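Local coordinates for NAD(P)-dependent oxidoreductase (Pseudomonas putida, PDB 7A3W), which catalyses NADPH-dependent imine reduction, acting as a multifunctional biocatalyst for both conjugate reduction and reductive amination, at the interface of chains A and B. Sequence-based numbering; all coordinates share one arbitrary frame. Chains: chain A/B, NAD(P)-dependent oxidoreductase.

The interface of chains A and B. Residues chain A 272, 293-294; chain B 196, 262.
B:Pro262 lies across the outer ends of A:Tyr272 and A:Met293, and different ring atoms serve the two partners. CB of B:Pro262 lies 3.2 Å from the phenol oxygen OH of A:Tyr272 and also touches CE1 on the ring rim, so the proline meets the hydroxyl end of the tyrosine and not the middle of a face. CG of B:Pro262 turns to the methionine, 3.8 Å from CB of A:Met293. CD and CG of the proline both lie against the main-chain carbonyl of A:Met293, whose O is 3.5 Å from CD of B:Pro262. These are van der Waals contacts, and the methionine offers backbone and side chain together to one edge of the proline.

A:Met293 runs nearly straight at chi2 and then bends at the sulfur (chi3 78°), which carries the methyl CE back over the tyrosine. CE of A:Met293 sits 3.3 Å above the plane of the A:Tyr272 ring, displaced toward its rim, so the methionine covers one face of the aromatic within its own chain while its CB and CG meet chain B. A leucine in place of A:Tyr272 would probably leave CB of B:Pro262 without the phenol oxygen and ring rim that it meets and rob the methionine methyl of its flat support, setting the thioether end freer to turn.

B:Val196 sets its two methyls against the chain end, between A:Met293 and A:His294. CG2 of B:Val196 reaches CB of A:His294 at 4.0 Å and lies at a looser distance from CB of A:Met293; CG1 lies near the start of the imidazole. The histidine and valine side chains run antiparallel, alongside each other.

In the fold, A:Tyr272 belongs to helix 264-278, A:Met293 ends the short helix 289-293 and A:His294, the last residue modelled, follows it. A:Tyr272 and A:Met293 meet the loop just before helix 264-278 of chain B, and A:His294, with A:Met293, meets its long helix 173-200. The patch recurs with chains exchanged in the two-fold dimer, whose intertwined helical C-terminal regions are typical of imine reductases.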
ATOM      1  N   TYR A 272      -5.702  -0.659  15.434  1.00 19.88           N
ATOM      2  CA  TYR A 272      -4.275  -0.808  15.803  1.00 19.59           C
ATOM      3  C   TYR A 272      -3.825   0.477  16.504  1.00 19.11           C
ATOM      4  O   TYR A 272      -3.096   0.387  17.500  1.00 19.47           O
ATOM      5  CB  TYR A 272      -3.415  -1.132  14.579  1.00 21.42           C
ATOM      6  CG  TYR A 272      -3.699  -2.482  13.967  1.00 22.14           C
ATOM      7  CD1 TYR A 272      -4.399  -3.446  14.677  1.00 22.99           C
ATOM      8  CD2 TYR A 272      -3.248  -2.807  12.700  1.00 23.35           C
ATOM      9  CE1 TYR A 272      -4.661  -4.694  14.137  1.00 23.81           C
ATOM     10  CE2 TYR A 272      -3.511  -4.053  12.137  1.00 23.81           C
ATOM     11  CZ  TYR A 272      -4.223  -4.999  12.858  1.00 24.26           C
ATOM     12  OH  TYR A 272      -4.480  -6.241  12.336  1.00 25.57           O
ATOM     13  N   MET A 293       0.974  -4.274  18.501  1.00 22.23           N
ATOM     14  CA  MET A 293       0.441  -5.428  17.734  1.00 23.72           C
ATOM     15  C   MET A 293       1.177  -6.720  18.062  1.00 27.58           C
ATOM     16  O   MET A 293       0.533  -7.798  18.063  1.00 26.43           O
ATOM     17  CB  MET A 293       0.591  -5.153  16.236  1.00 22.43           C
ATOM     18  CG  MET A 293      -0.411  -4.142  15.723  1.00 21.03           C
ATOM     19  SD  MET A 293       0.094  -3.549  14.091  1.00 22.45           S
ATOM     20  CE  MET A 293      -0.442  -4.947  13.112  1.00 22.81           C
ATOM     21  N   HIS A 294       2.493  -6.670  18.220  1.00 31.29           N
ATOM     22  CA  HIS A 294       3.259  -7.933  18.318  1.00 34.59           C
ATOM     23  C   HIS A 294       3.279  -8.399  19.784  1.00 37.37           C
ATOM     24  O   HIS A 294       3.438  -7.694  20.803  1.00 37.91           O
ATOM     25  CB  HIS A 294       4.603  -7.796  17.589  1.00 32.88           C
ATOM     26  CG  HIS A 294       5.327  -9.091  17.527  1.00 34.23           C
ATOM     27  ND1 HIS A 294       6.633  -9.191  17.093  1.00 36.43           N
ATOM     28  CD2 HIS A 294       4.915 -10.341  17.843  1.00 36.17           C
ATOM     29  CE1 HIS A 294       7.018 -10.450  17.172  1.00 39.28           C
ATOM     30  NE2 HIS A 294       5.979 -11.178  17.639  1.00 39.33           N
TER
ATOM     31  N   VAL B 196       4.638  -8.198  11.243  1.00 18.23           N
ATOM     32  CA  VAL B 196       4.434  -8.962  12.501  1.00 19.24           C
ATOM     33  C   VAL B 196       4.428 -10.460  12.177  1.00 20.53           C
ATOM     34  O   VAL B 196       5.161 -11.214  12.861  1.00 20.28           O
ATOM     35  CB  VAL B 196       3.188  -8.495  13.260  1.00 18.73           C
ATOM     36  CG1 VAL B 196       2.815  -9.481  14.350  1.00 19.38           C
ATOM     37  CG2 VAL B 196       3.387  -7.103  13.835  1.00 17.74           C
ATOM     38  N   PRO B 262      -2.158 -10.155  14.784  1.00 26.50           N
ATOM     39  CA  PRO B 262      -3.408  -9.506  14.387  1.00 24.93           C
ATOM     40  C   PRO B 262      -3.665  -9.650  12.881  1.00 26.04           C
ATOM     41  O   PRO B 262      -2.711  -9.689  12.095  1.00 24.28           O
ATOM     42  CB  PRO B 262      -3.233  -8.028  14.745  1.00 25.11           C
ATOM     43  CG  PRO B 262      -1.959  -7.954  15.564  1.00 26.16           C
ATOM     44  CD  PRO B 262      -1.170  -9.226  15.327  1.00 25.53           C
TER